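Local structure of mite allergen Der p 5 (Dermatophagoides pteronyssinus, 3MQ1) at residues 60-64 against 77-81. The protein is an IgE-binding dust mite allergen of the group 5 family that forms homodimers, which can assemble further into trimers of dimers. Residues are numbered along the deposited sequence.
Sequences LDRLM and LEMAK. With PO4 (phosphate ion), chain U.
Build 60-64 at the C-terminal end of helix 36-63, with Met64 N hydrogen-bonded to Leu60 O (3.3 Å), and 77-81 as regular α-helix, with Lys81 N hydrogen-bonded to Leu77 O (2.9 Å). The nearest CA atoms across the pair are those of Leu60 and Leu77, 6.1 Å apart. Leu60, mt, points at the partner helix: its CD2 meets Leu77 CD2 at 3.9 Å, while its CD1 rests against Ala80 CB (3.8 Å). Asp61 starts off pointing away, yet its carboxylate turns back to a fully extended Lys81, closing a salt bridge over the apolar layer with OD1 2.8 Å from NZ. Arg62 turns from the interface and holds a phosphate, probably from the crystallisation liquor, through NH2 to O3 (2.6 Å). Leu63, also mt, sets CD1 3.7 Å from Leu77 CD2, and Met64 (mtp) lays CG 3.7 Å from Leu77 CD1, so Leu77 is flanked by Leu60, Leu63 and Met64. This is antiparallel helical-hairpin packing, an apolar layer, mostly leucine, edged by a salt bridge, near the link joining helices 36-63 and 71-99. Residues 77-81 belong to an immunodominant conformational IgE epitope. From a second subunit, Met52 on its helix 36-63 packs on Leu60 and Leu63, and Gln12 on its helix 4-32 packs on Ala80, so the hairpin also borders these neighbouring helices.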
ATOM      1  N   LEU B  60      16.133  20.666   1.842  1.00 44.40           N
ATOM      2  CA  LEU B  60      15.049  19.799   1.397  1.00 34.67           C
ATOM      3  C   LEU B  60      13.745  20.126   2.115  1.00 45.02           C
ATOM      4  O   LEU B  60      12.660  19.944   1.564  1.00 54.10           O
ATOM      5  CB  LEU B  60      15.416  18.330   1.616  1.00 33.37           C
ATOM      6  CG  LEU B  60      16.608  17.821   0.807  1.00 40.08           C
ATOM      7  CD1 LEU B  60      16.977  16.406   1.221  1.00 25.60           C
ATOM      8  CD2 LEU B  60      16.310  17.890  -0.682  1.00 33.95           C
ATOM      9  N   ASP B  61      13.858  20.603   3.350  1.00 49.12           N
ATOM     10  CA  ASP B  61      12.691  21.002   4.127  1.00 56.62           C
ATOM     11  C   ASP B  61      12.093  22.290   3.574  1.00 69.21           C
ATOM     12  O   ASP B  61      10.874  22.453   3.533  1.00 71.99           O
ATOM     13  CB  ASP B  61      13.062  21.186   5.600  1.00 63.66           C
ATOM     14  CG  ASP B  61      13.235  19.866   6.327  1.00 65.82           C
ATOM     15  OD1 ASP B  61      12.648  18.860   5.878  1.00 55.83           O
ATOM     16  OD2 ASP B  61      13.950  19.838   7.349  1.00 74.01           O
ATOM     17  N   ARG B  62      12.962  23.202   3.151  1.00 65.66           N
ATOM     18  CA  ARG B  62      12.535  24.472   2.580  1.00 54.20           C
ATOM     19  C   ARG B  62      11.843  24.257   1.240  1.00 50.18           C
ATOM     20  O   ARG B  62      10.803  24.854   0.963  1.00 47.61           O
ATOM     21  CB  ARG B  62      13.734  25.404   2.403  1.00 68.96           C
ATOM     22  CG  ARG B  62      14.457  25.736   3.696  1.00 83.07           C
ATOM     23  CD  ARG B  62      15.838  26.308   3.426  1.00109.76           C
ATOM     24  NE  ARG B  62      16.578  26.544   4.661  1.00127.77           N
ATOM     25  CZ  ARG B  62      17.857  26.899   4.711  1.00140.70           C
ATOM     26  NH1 ARG B  62      18.550  27.057   3.591  1.00142.07           N
ATOM     27  NH2 ARG B  62      18.443  27.092   5.884  1.00145.11           N
ATOM     28  N   LEU B  63      12.431  23.400   0.412  1.00 48.20           N
ATOM     29  CA  LEU B  63      11.888  23.100  -0.907  1.00 47.68           C
ATOM     30  C   LEU B  63      10.472  22.546  -0.819  1.00 49.19           C
ATOM     31  O   LEU B  63       9.611  22.889  -1.627  1.00 49.67           O
ATOM     32  CB  LEU B  63      12.790  22.108  -1.641  1.00 45.08           C
ATOM     33  CG  LEU B  63      14.185  22.612  -2.011  1.00 31.21           C
ATOM     34  CD1 LEU B  63      15.049  21.474  -2.530  1.00 35.98           C
ATOM     35  CD2 LEU B  63      14.091  23.733  -3.035  1.00 26.19           C
ATOM     36  N   MET B  64      10.238  21.685   0.166  1.00 45.75           N
ATOM     37  CA  MET B  64       8.929  21.071   0.352  1.00 49.91           C
ATOM     38  C   MET B  64       7.868  22.112   0.693  1.00 58.65           C
ATOM     39  O   MET B  64       6.671  21.860   0.558  1.00 62.04           O
ATOM     40  CB  MET B  64       8.989  20.004   1.448  1.00 46.03           C
ATOM     41  CG  MET B  64       9.883  18.822   1.114  1.00 60.49           C
ATOM     42  SD  MET B  64       9.995  17.626   2.460  1.00 79.90           S
ATOM     43  CE  MET B  64       8.282  17.127   2.615  1.00189.53           C
ATOM     44  N   LEU B  77      11.730  14.785  -3.142  1.00 31.34           N
ATOM     45  CA  LEU B  77      12.252  15.488  -1.976  1.00 53.89           C
ATOM     46  C   LEU B  77      12.188  14.606  -0.734  1.00 53.44           C
ATOM     47  O   LEU B  77      13.137  14.548   0.047  1.00 56.62           O
ATOM     48  CB  LEU B  77      11.478  16.785  -1.740  1.00 58.00           C
ATOM     49  CG  LEU B  77      11.637  17.870  -2.807  1.00 52.15           C
ATOM     50  CD1 LEU B  77      10.728  19.052  -2.512  1.00 59.55           C
ATOM     51  CD2 LEU B  77      13.088  18.314  -2.901  1.00 53.85           C
ATOM     52  N   GLU B  78      11.059  13.923  -0.557  1.00 40.34           N
ATOM     53  CA  GLU B  78      10.880  13.019   0.574  1.00 51.28           C
ATOM     54  C   GLU B  78      11.954  11.937   0.590  1.00 62.57           C
ATOM     55  O   GLU B  78      12.565  11.671   1.624  1.00 72.81           O
ATOM     56  CB  GLU B  78       9.490  12.378   0.538  1.00 55.56           C
ATOM     57  CG  GLU B  78       8.345  13.345   0.800  1.00 82.72           C
ATOM     58  CD  GLU B  78       6.991  12.665   0.770  1.00 95.59           C
ATOM     59  OE1 GLU B  78       6.938  11.452   0.477  1.00 93.30           O
ATOM     60  OE2 GLU B  78       5.976  13.343   1.040  1.00106.65           O
ATOM     61  N   MET B  79      12.179  11.316  -0.565  1.00 63.45           N
ATOM     62  CA  MET B  79      13.190  10.272  -0.691  1.00 61.02           C
ATOM     63  C   MET B  79      14.589  10.827  -0.459  1.00 69.46           C
ATOM     64  O   MET B  79      15.415  10.198   0.203  1.00 74.32           O
ATOM     65  CB  MET B  79      13.115   9.614  -2.070  1.00 56.52           C
ATOM     66  CG  MET B  79      11.845   8.817  -2.306  1.00 68.86           C
ATOM     67  SD  MET B  79      11.612   7.522  -1.074  1.00100.86           S
ATOM     68  CE  MET B  79      13.122   6.582  -1.278  1.00191.47           C
ATOM     69  N   ALA B  80      14.851  12.006  -1.012  1.00 57.22           N
ATOM     70  CA  ALA B  80      16.144  12.658  -0.848  1.00 39.21           C
ATOM     71  C   ALA B  80      16.432  12.908   0.627  1.00 51.54           C
ATOM     72  O   ALA B  80      17.567  12.771   1.081  1.00 53.77           O
ATOM     73  CB  ALA B  80      16.183  13.962  -1.626  1.00 28.75           C
ATOM     74  N   LYS B  81      15.391  13.271   1.370  1.00 44.70           N
ATOM     75  CA  LYS B  81      15.517  13.522   2.800  1.00 53.09           C
ATOM     76  C   LYS B  81      15.609  12.210   3.573  1.00 64.58           C
ATOM     77  O   LYS B  81      16.335  12.111   4.561  1.00 68.86           O
ATOM     78  CB  LYS B  81      14.330  14.348   3.302  1.00 51.28           C
ATOM     79  CG  LYS B  81      14.380  14.671   4.787  1.00 55.93           C
ATOM     80  CD  LYS B  81      13.139  15.430   5.231  1.00 48.99           C
ATOM     81  CE  LYS B  81      13.185  15.742   6.719  1.00 65.85           C
ATOM     82  NZ  LYS B  81      11.953  16.438   7.184  1.00 65.28           N
TER
HETATM   83  P   PO4 U 213      21.593  25.343   5.652  1.00193.96           P
HETATM   84  O1  PO4 U 213      20.704  24.503   6.538  1.00191.94           O
HETATM   85  O2  PO4 U 213      21.804  24.633   4.337  1.00198.74           O
HETATM   86  O3  PO4 U 213      20.942  26.675   5.381  1.00199.62           O
HETATM   87  O4  PO4 U 213      22.923  25.561   6.333  1.00189.67           O